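Local atomic coordinates of dTDP-4-dehydrorhamnose reductase (Bacillus anthracis, PDB entry 3SC6), a protein that probably catalyses the NADPH-dependent reduction of dTDP-4-dehydrorhamnose to dTDP-L-rhamnose, the last step in making the activated sugar. Residues A[99-104]-A[139-144]; A[40-45]-A[62-67]; A[226-231]-A[235-240]. All coordinates share one frame; numbering follows the deposited sequence.

Contact 1. Residues A[99-104]-A[139-144]; sequences AKLVYI and QFVKEL. With NAP (NADP nicotinamide-adenine-dinucleotide phosphate), chain G.
Tyr103 in strand 100-106 and Val141 in helix 129-144 mark the closest passage of the two backbones, their CA atoms 8.0 Å apart. Leu101 and Tyr103, two residues apart along the strand, turn their side chains to this helix, while Val102 between them points away, its side chain touching Phe149 of strand 148-157. Val141 answers with both branches. Its CG1, anti to the backbone N (chi1 175°), meets Leu101 CD2 at 3.9 Å; its CG2 lies 4.1 Å from Tyr103 CD1, reaching the ring at a slant. One valine thus forks across two residues of the strand. Helix 129-144 is the connection of a beta-alpha-beta crossover in the Rossmann fold, carrying the chain from strand 100-106 to its parallel neighbour 148-157. Earlier turns of the same helix hold Tyr130 and Lys134, the Tyr-X-X-X-Lys pair of short-chain dehydrogenases/reductases, both hydrogen-bonded to NADP. At the strand's other face, Ile104 lies against the nicotinamide ribose. No hydrogen bond joins the two segments, and the touching residues are buried; the Tyr103 hydroxyl makes a weak bond to Asn83 O. Between the two segments the contact is therefore apolar, non-directional packing.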
loop_
_atom_site.group_PDB
_atom_site.type_symbol
_atom_site.label_atom_id
_atom_site.label_comp_id
_atom_site.label_asym_id
_atom_site.label_seq_id
_atom_site.Cartn_x
_atom_site.Cartn_y
_atom_site.Cartn_z
ATOM N N ALA A 99 12.533 17.497 -3.117
ATOM C CA ALA A 99 11.603 17.013 -2.111
ATOM C C ALA A 99 11.864 15.546 -1.805
ATOM O O ALA A 99 12.329 14.805 -2.667
ATOM C CB ALA A 99 10.176 17.179 -2.603
ATOM N N LYS A 100 11.592 15.134 -0.570
ATOM C CA LYS A 100 11.782 13.745 -0.186
ATOM C C LYS A 100 10.590 13.050 -0.814
ATOM O O LYS A 100 9.465 13.532 -0.690
ATOM C CB LYS A 100 11.773 13.568 1.331
ATOM C CG LYS A 100 12.869 14.331 2.054
ATOM C CD LYS A 100 12.810 14.107 3.560
ATOM C CE LYS A 100 13.927 14.849 4.268
ATOM N NZ LYS A 100 13.887 14.634 5.737
ATOM N N LEU A 101 10.826 11.932 -1.492
ATOM C CA LEU A 101 9.743 11.193 -2.150
ATOM C C LEU A 101 9.410 9.849 -1.505
ATOM O O LEU A 101 10.288 9.013 -1.293
ATOM C CB LEU A 101 10.110 10.964 -3.622
ATOM C CG LEU A 101 9.113 10.190 -4.483
ATOM C CD1 LEU A 101 7.750 10.861 -4.458
ATOM C CD2 LEU A 101 9.637 10.061 -5.916
ATOM N N VAL A 102 8.133 9.646 -1.192
ATOM C CA VAL A 102 7.693 8.394 -0.588
ATOM C C VAL A 102 6.901 7.653 -1.648
ATOM O O VAL A 102 5.826 8.097 -2.047
ATOM C CB VAL A 102 6.828 8.602 0.665
ATOM C CG1 VAL A 102 6.358 7.271 1.196
ATOM C CG2 VAL A 102 7.604 9.344 1.723
ATOM N N TYR A 103 7.454 6.541 -2.126
ATOM C CA TYR A 103 6.803 5.741 -3.144
ATOM C C TYR A 103 6.265 4.460 -2.526
ATOM O O TYR A 103 7.033 3.595 -2.098
ATOM C CB TYR A 103 7.767 5.427 -4.288
ATOM C CG TYR A 103 7.145 4.594 -5.379
ATOM C CD1 TYR A 103 6.409 5.187 -6.399
ATOM C CD2 TYR A 103 7.306 3.218 -5.405
ATOM C CE1 TYR A 103 5.830 4.430 -7.402
ATOM C CE2 TYR A 103 6.738 2.451 -6.412
ATOM C CZ TYR A 103 6.002 3.066 -7.404
ATOM O OH TYR A 103 5.441 2.309 -8.405
ATOM N N ILE A 104 4.938 4.352 -2.479
ATOM C CA ILE A 104 4.276 3.187 -1.911
ATOM C C ILE A 104 4.285 2.064 -2.929
ATOM O O ILE A 104 3.813 2.233 -4.051
ATOM C CB ILE A 104 2.831 3.503 -1.500
ATOM C CG1 ILE A 104 2.802 4.648 -0.483
ATOM C CG2 ILE A 104 2.174 2.278 -0.901
ATOM C CD1 ILE A 104 3.556 4.351 0.802
ATOM N N GLN A 139 12.151 1.423 -9.873
ATOM C CA GLN A 139 13.416 1.656 -10.557
ATOM C C GLN A 139 13.540 3.092 -11.069
ATOM O O GLN A 139 14.598 3.692 -10.909
ATOM C CB GLN A 139 13.653 0.627 -11.665
ATOM C CG GLN A 139 13.748 -0.822 -11.162
ATOM C CD GLN A 139 14.907 -1.059 -10.183
ATOM O OE1 GLN A 139 15.770 -0.205 -9.992
ATOM N NE2 GLN A 139 14.931 -2.239 -9.582
ATOM N N PHE A 140 12.496 3.661 -11.680
ATOM C CA PHE A 140 12.634 5.046 -12.146
ATOM C C PHE A 140 12.890 5.983 -10.977
ATOM O O PHE A 140 13.577 6.985 -11.137
ATOM C CB PHE A 140 11.454 5.577 -12.961
ATOM C CG PHE A 140 11.286 4.945 -14.307
ATOM C CD1 PHE A 140 12.125 5.301 -15.351
ATOM C CD2 PHE A 140 10.212 4.121 -14.578
ATOM C CE1 PHE A 140 11.957 4.760 -16.618
ATOM C CE2 PHE A 140 10.031 3.586 -15.849
ATOM C CZ PHE A 140 10.905 3.907 -16.868
ATOM N N VAL A 141 12.332 5.666 -9.808
ATOM C CA VAL A 141 12.528 6.503 -8.622
ATOM C C VAL A 141 13.990 6.472 -8.175
ATOM O O VAL A 141 14.582 7.524 -7.924
ATOM C CB VAL A 141 11.607 6.094 -7.451
ATOM C CG1 VAL A 141 11.940 6.900 -6.199
ATOM C CG2 VAL A 141 10.147 6.266 -7.836
ATOM N N LYS A 142 14.572 5.278 -8.067
ATOM C CA LYS A 142 15.973 5.159 -7.656
ATOM C C LYS A 142 16.902 5.745 -8.705
ATOM O O LYS A 142 17.948 6.306 -8.380
ATOM C CB LYS A 142 16.393 3.699 -7.469
ATOM C CG LYS A 142 15.744 2.902 -6.352
ATOM C CD LYS A 142 16.347 1.485 -6.395
ATOM C CE LYS A 142 15.889 0.568 -5.278
ATOM N NZ LYS A 142 16.314 1.049 -3.929
ATOM N N GLU A 143 16.516 5.599 -9.966
ATOM C CA GLU A 143 17.308 6.094 -11.089
ATOM C C GLU A 143 17.262 7.610 -11.326
ATOM O O GLU A 143 18.247 8.180 -11.778
ATOM C CB GLU A 143 16.867 5.361 -12.368
ATOM C CG GLU A 143 17.125 3.848 -12.349
ATOM C CD GLU A 143 16.528 3.114 -13.553
ATOM O OE1 GLU A 143 15.683 3.704 -14.261
ATOM O OE2 GLU A 143 16.865 1.924 -13.765
ATOM N N LEU A 144 16.156 8.273 -10.995
ATOM C CA LEU A 144 16.059 9.720 -11.233
ATOM C C LEU A 144 15.925 10.628 -9.999
ATOM O O LEU A 144 15.736 11.835 -10.142
ATOM C CB LEU A 144 14.887 9.979 -12.185
ATOM C CG LEU A 144 14.965 9.244 -13.533
ATOM C CD1 LEU A 144 13.720 9.498 -14.358
ATOM C CD2 LEU A 144 16.203 9.632 -14.310
HETATM P PA NAP G . -6.508 3.062 -4.435
HETATM O O1A NAP G . -6.801 2.505 -5.806
HETATM O O2A NAP G . -7.660 3.400 -3.513
HETATM O O5B NAP G . -5.590 4.375 -4.584
HETATM C C5B NAP G . -5.000 4.751 -5.825
HETATM C C4B NAP G . -5.541 6.116 -6.235
HETATM O O4B NAP G . -4.793 6.624 -7.351
HETATM C C3B NAP G . -7.008 6.049 -6.660
HETATM O O3B NAP G . -7.820 6.944 -5.897
HETATM C C2B NAP G . -7.000 6.464 -8.114
HETATM O O2B NAP G . -8.156 7.224 -8.463
HETATM C C1B NAP G . -5.715 7.275 -8.224
HETATM N N9A NAP G . -5.258 7.423 -9.633
HETATM C C8A NAP G . -5.512 6.604 -10.672
HETATM N N7A NAP G . -4.937 7.122 -11.782
HETATM C C5A NAP G . -4.335 8.273 -11.430
HETATM C C6A NAP G . -3.555 9.298 -12.163
HETATM N N6A NAP G . -3.318 9.168 -13.491
HETATM N N1A NAP G . -3.081 10.358 -11.469
HETATM C C2A NAP G . -3.320 10.478 -10.148
HETATM N N3A NAP G . -4.031 9.557 -9.466
HETATM C C4A NAP G . -4.544 8.459 -10.079
HETATM O O3 NAP G . -5.508 2.047 -3.674
HETATM P PN NAP G . -4.675 2.456 -2.346
HETATM O O1N NAP G . -4.536 1.217 -1.493
HETATM O O2N NAP G . -5.220 3.733 -1.757
HETATM O O5D NAP G . -3.225 2.801 -2.941
HETATM C C5D NAP G . -2.112 3.009 -2.072
HETATM C C4D NAP G . -0.843 2.405 -2.670
HETATM O O4D NAP G . -0.528 1.166 -2.015
HETATM C C3D NAP G . -0.968 2.104 -4.161
HETATM O O3D NAP G . 0.092 2.737 -4.882
HETATM C C2D NAP G . -0.865 0.599 -4.279
HETATM O O2D NAP G . -0.113 0.243 -5.440
HETATM C C1D NAP G . -0.181 0.169 -2.986
HETATM N N1N NAP G . -0.582 -1.169 -2.523
HETATM C C2N NAP G . -1.869 -1.426 -2.237
HETATM C C3N NAP G . -2.264 -2.688 -1.793
HETATM C C7N NAP G . -3.715 -2.946 -1.485
HETATM O O7N NAP G . -4.531 -2.061 -1.701
HETATM N N7N NAP G . -4.094 -4.119 -0.981
HETATM C C4N NAP G . -1.302 -3.683 -1.642
HETATM C C5N NAP G . 0.019 -3.392 -1.937
HETATM C C6N NAP G . 0.357 -2.116 -2.376
HETATM P P2B NAP G . -9.332 6.570 -9.352
HETATM O O1X NAP G . -10.438 7.592 -9.253
HETATM O O2X NAP G . -8.738 6.431 -10.733
HETATM O O3X NAP G . -9.629 5.255 -8.674
#

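Contact 2. Residues A[40-45]-A[62-67]; sequences LDITNI and HCAAYT. With NAP (NADP nicotinamide-adenine-dinucleotide phosphate), chain G.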
loop_
_atom_site.group_PDB
_atom_site.type_symbol
_atom_site.label_atom_id
_atom_site.label_comp_id
_atom_site.label_asym_id
_atom_site.label_seq_id
_atom_site.Cartn_x
_atom_site.Cartn_y
_atom_site.Cartn_z
ATOM N N LEU A 40 -4.423 16.576 -10.464
ATOM C CA LEU A 40 -3.011 16.216 -10.640
ATOM C C LEU A 40 -2.897 14.857 -11.321
ATOM O O LEU A 40 -2.800 13.821 -10.654
ATOM C CB LEU A 40 -2.276 16.195 -9.294
ATOM C CG LEU A 40 -0.784 15.819 -9.313
ATOM C CD1 LEU A 40 0.002 16.724 -10.243
ATOM C CD2 LEU A 40 -0.194 15.858 -7.906
ATOM N N ASP A 41 -2.925 14.868 -12.652
ATOM C CA ASP A 41 -2.826 13.643 -13.432
ATOM C C ASP A 41 -1.360 13.220 -13.481
ATOM O O ASP A 41 -0.530 13.874 -14.104
ATOM C CB ASP A 41 -3.386 13.851 -14.838
ATOM C CG ASP A 41 -3.353 12.588 -15.672
ATOM O OD1 ASP A 41 -2.856 11.554 -15.183
ATOM O OD2 ASP A 41 -3.830 12.628 -16.823
ATOM N N ILE A 42 -1.066 12.113 -12.813
ATOM C CA ILE A 42 0.280 11.560 -12.734
ATOM C C ILE A 42 0.887 11.300 -14.120
ATOM O O ILE A 42 2.094 11.446 -14.309
ATOM C CB ILE A 42 0.247 10.225 -11.957
ATOM C CG1 ILE A 42 1.635 9.740 -11.582
ATOM C CG2 ILE A 42 -0.499 9.168 -12.740
ATOM C CD1 ILE A 42 1.589 8.401 -10.852
ATOM N N THR A 43 0.046 10.936 -15.087
ATOM C CA THR A 43 0.510 10.651 -16.449
ATOM C C THR A 43 0.793 11.895 -17.297
ATOM O O THR A 43 1.247 11.775 -18.433
ATOM C CB THR A 43 -0.500 9.772 -17.207
ATOM O OG1 THR A 43 -1.744 10.466 -17.341
ATOM C CG2 THR A 43 -0.720 8.460 -16.470
ATOM N N ASN A 44 0.511 13.079 -16.758
ATOM C CA ASN A 44 0.748 14.337 -17.473
ATOM C C ASN A 44 1.926 15.048 -16.807
ATOM O O ASN A 44 1.759 15.765 -15.821
ATOM C CB ASN A 44 -0.514 15.207 -17.450
ATOM C CG ASN A 44 -0.346 16.513 -18.208
ATOM O OD1 ASN A 44 0.737 16.834 -18.697
ATOM N ND2 ASN A 44 -1.425 17.272 -18.305
ATOM N N ILE A 45 3.117 14.842 -17.361
ATOM C CA ILE A 45 4.337 15.435 -16.819
ATOM C C ILE A 45 4.296 16.965 -16.778
ATOM O O ILE A 45 4.736 17.576 -15.803
ATOM C CB ILE A 45 5.590 14.941 -17.591
ATOM C CG1 ILE A 45 6.871 15.311 -16.835
ATOM C CG2 ILE A 45 5.572 15.437 -19.041
ATOM C CD1 ILE A 45 8.146 14.807 -17.495
ATOM N N HIS A 62 3.649 9.782 -2.632
ATOM C CA HIS A 62 3.048 9.304 -3.855
ATOM C C HIS A 62 2.174 8.070 -3.640
ATOM O O HIS A 62 2.679 6.951 -3.513
ATOM C CB HIS A 62 4.158 8.997 -4.848
ATOM C CG HIS A 62 3.668 8.628 -6.205
ATOM N ND1 HIS A 62 3.429 9.571 -7.180
ATOM C CD2 HIS A 62 3.390 7.428 -6.763
ATOM C CE1 HIS A 62 3.018 8.968 -8.280
ATOM N NE2 HIS A 62 2.987 7.668 -8.055
ATOM N N CYS A 63 0.860 8.280 -3.608
ATOM C CA CYS A 63 -0.089 7.184 -3.407
ATOM C C CYS A 63 -0.811 6.801 -4.698
ATOM O O CYS A 63 -1.384 5.715 -4.791
ATOM C CB CYS A 63 -1.114 7.562 -2.340
ATOM S SG CYS A 63 -0.386 7.959 -0.730
ATOM N N ALA A 64 -0.781 7.687 -5.692
ATOM C CA ALA A 64 -1.437 7.433 -6.975
ATOM C C ALA A 64 -0.967 6.114 -7.590
ATOM O O ALA A 64 0.227 5.803 -7.572
ATOM C CB ALA A 64 -1.182 8.590 -7.939
ATOM N N ALA A 65 -1.910 5.345 -8.131
ATOM C CA ALA A 65 -1.588 4.062 -8.749
ATOM C C ALA A 65 -2.816 3.345 -9.316
ATOM O O ALA A 65 -3.960 3.649 -8.959
ATOM C CB ALA A 65 -0.890 3.158 -7.744
ATOM N N TYR A 66 -2.550 2.397 -10.212
ATOM C CA TYR A 66 -3.575 1.589 -10.854
ATOM C C TYR A 66 -3.555 0.300 -10.046
ATOM O O TYR A 66 -2.716 -0.567 -10.274
ATOM C CB TYR A 66 -3.208 1.335 -12.316
ATOM C CG TYR A 66 -4.213 0.516 -13.085
ATOM C CD1 TYR A 66 -5.261 1.128 -13.761
ATOM C CD2 TYR A 66 -4.107 -0.865 -13.152
ATOM C CE1 TYR A 66 -6.186 0.384 -14.476
ATOM C CE2 TYR A 66 -5.024 -1.619 -13.866
ATOM C CZ TYR A 66 -6.063 -0.989 -14.527
ATOM O OH TYR A 66 -6.982 -1.734 -15.234
ATOM N N THR A 67 -4.475 0.192 -9.089
ATOM C CA THR A 67 -4.557 -0.979 -8.216
ATOM C C THR A 67 -5.584 -2.042 -8.613
ATOM O O THR A 67 -6.201 -2.665 -7.746
ATOM C CB THR A 67 -4.873 -0.534 -6.780
ATOM O OG1 THR A 67 -6.159 0.096 -6.746
ATOM C CG2 THR A 67 -3.812 0.438 -6.279
HETATM P PA NAP G . -6.508 3.062 -4.435
HETATM O O1A NAP G . -6.801 2.505 -5.806
HETATM O O2A NAP G . -7.660 3.400 -3.513
HETATM O O5B NAP G . -5.590 4.375 -4.584
HETATM C C5B NAP G . -5.000 4.751 -5.825
HETATM C C4B NAP G . -5.541 6.116 -6.235
HETATM O O4B NAP G . -4.793 6.624 -7.351
HETATM C C3B NAP G . -7.008 6.049 -6.660
HETATM O O3B NAP G . -7.820 6.944 -5.897
HETATM C C2B NAP G . -7.000 6.464 -8.114
HETATM O O2B NAP G . -8.156 7.224 -8.463
HETATM C C1B NAP G . -5.715 7.275 -8.224
HETATM N N9A NAP G . -5.258 7.423 -9.633
HETATM C C8A NAP G . -5.512 6.604 -10.672
HETATM N N7A NAP G . -4.937 7.122 -11.782
HETATM C C5A NAP G . -4.335 8.273 -11.430
HETATM C C6A NAP G . -3.555 9.298 -12.163
HETATM N N6A NAP G . -3.318 9.168 -13.491
HETATM N N1A NAP G . -3.081 10.358 -11.469
HETATM C C2A NAP G . -3.320 10.478 -10.148
HETATM N N3A NAP G . -4.031 9.557 -9.466
HETATM C C4A NAP G . -4.544 8.459 -10.079
HETATM O O3 NAP G . -5.508 2.047 -3.674
HETATM P PN NAP G . -4.675 2.456 -2.346
HETATM O O1N NAP G . -4.536 1.217 -1.493
HETATM O O2N NAP G . -5.220 3.733 -1.757
HETATM O O5D NAP G . -3.225 2.801 -2.941
HETATM C C5D NAP G . -2.112 3.009 -2.072
HETATM C C4D NAP G . -0.843 2.405 -2.670
HETATM O O4D NAP G . -0.528 1.166 -2.015
HETATM C C3D NAP G . -0.968 2.104 -4.161
HETATM O O3D NAP G . 0.092 2.737 -4.882
HETATM C C2D NAP G . -0.865 0.599 -4.279
HETATM O O2D NAP G . -0.113 0.243 -5.440
HETATM C C1D NAP G . -0.181 0.169 -2.986
HETATM N N1N NAP G . -0.582 -1.169 -2.523
HETATM C C2N NAP G . -1.869 -1.426 -2.237
HETATM C C3N NAP G . -2.264 -2.688 -1.793
HETATM C C7N NAP G . -3.715 -2.946 -1.485
HETATM O O7N NAP G . -4.531 -2.061 -1.701
HETATM N N7N NAP G . -4.094 -4.119 -0.981
HETATM C C4N NAP G . -1.302 -3.683 -1.642
HETATM C C5N NAP G . 0.019 -3.392 -1.937
HETATM C C6N NAP G . 0.357 -2.116 -2.376
HETATM P P2B NAP G . -9.332 6.570 -9.352
HETATM O O1X NAP G . -10.438 7.592 -9.253
HETATM O O2X NAP G . -8.738 6.431 -10.733
HETATM O O3X NAP G . -9.629 5.255 -8.674
#
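Ile42 faces His62 and Ala64 beside the NADP adenine, and the chain leading up to it starts with Leu40, whose carbonyl O lies 3.4 Å from adenine C2A. Next, Asp41 OD1 accepts a hydrogen bond from the adenine amino group, N6A, at 3.0 Å. Asp41 OD1 also accepts from Thr43 OG1 at 2.7 Å and from Thr43 N, both on one face of the carboxylate; the backbone bond makes an Asx turn inside the type I turn from Asp41 to Asn44, and these bonds steady the carboxylate. Ile42 N gives a nearly straight bond (169°) to N1A, 3.0 Å away, so side chain and backbone of successive residues meet the adenine. Both segments lie mostly in loops that follow parallel strands of the Rossmann fold, where dinucleotides bind. Chi1 of -168° in Ile42, CG1 anti to the backbone N, puts CG1 at the edge of the His62 ring, in its plane; CD1 packs 4.0 Å from Ala64 CB. Ala64 CB in turn sits 3.4 Å from adenine N3A. Farther along the cofactor, Ala65 N reaches the ribose oxygen O4B and Thr67 OG1 donates to O1A of the diphosphate. Asn44 is the N-cap of helix 45-55, its OD1 bonded to Ser46 OG and weakly to Gln47 N.

Contact 3. Residues A[226-231]-A[235-240]; sequences KIFSYA and VNVLPV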
loop_
_atom_site.group_PDB
_atom_site.type_symbol
_atom_site.label_atom_id
_atom_site.label_comp_id
_atom_site.label_asym_id
_atom_site.label_seq_id
_atom_site.Cartn_x
_atom_site.Cartn_y
_atom_site.Cartn_z
ATOM N N LYS A 226 -11.475 -14.172 12.344
ATOM C CA LYS A 226 -11.180 -13.189 13.368
ATOM C C LYS A 226 -11.903 -11.845 13.167
ATOM O O LYS A 226 -12.064 -11.085 14.122
ATOM C CB LYS A 226 -9.668 -13.065 13.586
ATOM C CG LYS A 226 -9.284 -12.103 14.696
ATOM C CD LYS A 226 -7.814 -12.210 15.069
ATOM C CE LYS A 226 -7.489 -13.603 15.644
ATOM N NZ LYS A 226 -6.061 -13.743 16.041
ATOM N N ILE A 227 -12.344 -11.554 11.946
ATOM C CA ILE A 227 -13.069 -10.310 11.708
ATOM C C ILE A 227 -14.426 -10.464 12.388
ATOM O O ILE A 227 -14.918 -9.534 13.029
ATOM C CB ILE A 227 -13.258 -9.987 10.212
ATOM C CG1 ILE A 227 -11.907 -9.691 9.560
ATOM C CG2 ILE A 227 -14.132 -8.755 10.043
ATOM C CD1 ILE A 227 -11.995 -9.351 8.087
ATOM N N PHE A 228 -15.014 -11.655 12.264
ATOM C CA PHE A 228 -16.310 -11.927 12.875
ATOM C C PHE A 228 -16.151 -12.094 14.377
ATOM O O PHE A 228 -17.095 -11.880 15.130
ATOM C CB PHE A 228 -16.976 -13.173 12.281
ATOM C CG PHE A 228 -17.192 -13.096 10.799
ATOM C CD1 PHE A 228 -17.790 -11.988 10.235
ATOM C CD2 PHE A 228 -16.861 -14.158 9.980
ATOM C CE1 PHE A 228 -17.997 -11.910 8.872
ATOM C CE2 PHE A 228 -17.079 -14.093 8.616
ATOM C CZ PHE A 228 -17.650 -12.966 8.063
ATOM N N SER A 229 -14.956 -12.489 14.808
ATOM C CA SER A 229 -14.684 -12.671 16.224
ATOM C C SER A 229 -14.835 -11.319 16.919
ATOM O O SER A 229 -15.545 -11.212 17.920
ATOM C CB SER A 229 -13.281 -13.236 16.441
ATOM O OG SER A 229 -13.015 -13.421 17.820
ATOM N N TYR A 230 -14.168 -10.289 16.390
ATOM C CA TYR A 230 -14.263 -8.947 16.980
ATOM C C TYR A 230 -15.613 -8.311 16.677
ATOM O O TYR A 230 -16.125 -7.528 17.475
ATOM C CB TYR A 230 -13.138 -8.009 16.524
ATOM C CG TYR A 230 -11.748 -8.406 16.972
ATOM C CD1 TYR A 230 -11.312 -8.117 18.261
ATOM C CD2 TYR A 230 -10.845 -8.985 16.094
ATOM C CE1 TYR A 230 -10.040 -8.454 18.679
ATOM C CE2 TYR A 230 -9.563 -9.318 16.504
ATOM C CZ TYR A 230 -9.168 -9.050 17.795
ATOM O OH TYR A 230 -7.896 -9.379 18.202
ATOM N N ALA A 231 -16.182 -8.639 15.520
ATOM C CA ALA A 231 -17.478 -8.096 15.134
ATOM C C ALA A 231 -18.572 -8.758 15.974
ATOM O O ALA A 231 -19.690 -8.247 16.074
ATOM C CB ALA A 231 -17.728 -8.324 13.658
ATOM N N VAL A 235 -21.187 -16.538 12.350
ATOM C CA VAL A 235 -21.232 -16.966 10.958
ATOM C C VAL A 235 -20.093 -17.945 10.688
ATOM O O VAL A 235 -19.003 -17.801 11.235
ATOM C CB VAL A 235 -21.090 -15.767 10.002
ATOM C CG1 VAL A 235 -21.055 -16.238 8.558
ATOM C CG2 VAL A 235 -22.225 -14.771 10.224
ATOM N N ASN A 236 -20.349 -18.939 9.844
ATOM C CA ASN A 236 -19.340 -19.938 9.510
ATOM C C ASN A 236 -18.530 -19.531 8.295
ATOM O O ASN A 236 -19.016 -18.799 7.434
ATOM C CB ASN A 236 -19.999 -21.284 9.228
ATOM C CG ASN A 236 -20.785 -21.804 10.406
ATOM O OD1 ASN A 236 -20.792 -21.198 11.478
ATOM N ND2 ASN A 236 -21.453 -22.937 10.217
ATOM N N VAL A 237 -17.296 -20.017 8.227
ATOM C CA VAL A 237 -16.411 -19.713 7.113
ATOM C C VAL A 237 -15.894 -21.023 6.522
ATOM O O VAL A 237 -15.312 -21.843 7.233
ATOM C CB VAL A 237 -15.230 -18.831 7.550
ATOM C CG1 VAL A 237 -14.311 -18.564 6.372
ATOM C CG2 VAL A 237 -15.738 -17.524 8.139
ATOM N N LEU A 238 -16.114 -21.216 5.224
ATOM C CA LEU A 238 -15.677 -22.430 4.538
ATOM C C LEU A 238 -14.387 -22.187 3.758
ATOM O O LEU A 238 -14.338 -21.304 2.909
ATOM C CB LEU A 238 -16.776 -22.914 3.587
ATOM C CG LEU A 238 -18.134 -23.231 4.229
ATOM C CD1 LEU A 238 -19.155 -23.616 3.170
ATOM C CD2 LEU A 238 -18.007 -24.328 5.277
ATOM N N PRO A 239 -13.339 -22.983 4.035
ATOM C CA PRO A 239 -12.064 -22.823 3.343
ATOM C C PRO A 239 -12.098 -23.348 1.913
ATOM O O PRO A 239 -12.422 -24.513 1.696
ATOM C CB PRO A 239 -11.108 -23.666 4.186
ATOM C CG PRO A 239 -11.957 -24.727 4.761
ATOM C CD PRO A 239 -13.314 -24.120 4.973
ATOM N N VAL A 240 -11.756 -22.493 0.951
ATOM C CA VAL A 240 -11.747 -22.882 -0.460
ATOM C C VAL A 240 -10.387 -22.605 -1.098
ATOM O O VAL A 240 -9.615 -21.782 -0.606
ATOM C CB VAL A 240 -12.845 -22.155 -1.264
ATOM C CG1 VAL A 240 -14.222 -22.536 -0.746
ATOM C CG2 VAL A 240 -12.644 -20.648 -1.209
#
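Phe228 and Val237 join a helix to the strand that follows it, an alpha-beta unit in the lobe away from the NADP, the part that in this family typically serves the sugar nucleotide. Helix 220-231 ends, a link of a few residues turns the chain, and strand 236-240 sets out beside strand 177-181, with which it forms a small parallel sheet. Backbone bonds tie Asn236 and Leu238 to Ile178, and Leu238 also to Val180. The two backbones come nearest at Phe228 and Val235, the residue just before the strand, with CA atoms 7.3 Å apart.

Phe228 does the bridging. Its CG stands anti to the carbonyl carbon and beside the backbone N (chi1 -58°), which sends the ring out from the helix toward the strand. Val235 and Val237 turn their CB atoms to the helix, whereas Asn236 between them turns the other way, as alternation along an extended chain requires. Val235 mainly flanks the aromatic side chain, its carbonyl O lying obliquely to the ring, 4.4 Å from Phe228 CD2. Apolar side chains add to this: Met168 of helix 164-172 touches Phe228, and Phe221, from the first turn of helix 220-231, packs against Val237. The neighbouring Ile227 is turned elsewhere, against Phe164 and Val165 of helix 164-172 and Leu277 and Phe281 of helix 273-283, so successive residues fasten the helix to different parts of the lobe.

Within the helix, the bond from Ala231 N to Ile227 O, at 2.9 Å, carries regular geometry to its last turn. No hydrogen bond crosses between the two segments. The ring and the valine cross at a slant, and the methyl comes in at the ring's edge, in its plane: Val237 CG2 lies 3.7 Å from Phe228 CE2 and 4.0 Å from Phe228 CD2.

How the contacts relate
Contacts 1 and 2 are neighbours, their centres 13 Å apart, and both touch the NADP: contact 2 holds the adenine end and runs on to the diphosphate, while contact 1 reaches the nicotinamide ribose through Ile104. They join at His62, whose backbone N lies 2.8 Å from Val102 O, a probable hydrogen bond between adjacent parallel strands; its CD2 also packs 3.8 Å from Tyr103 CD1. Contact 3 stands apart, on the opposite side of the chain's centre, about 39 Å from contact 1 and 36 Å from contact 2 between centres. Its nearest atoms stay about 18 Å from contact 2 and 20 Å from contact 1.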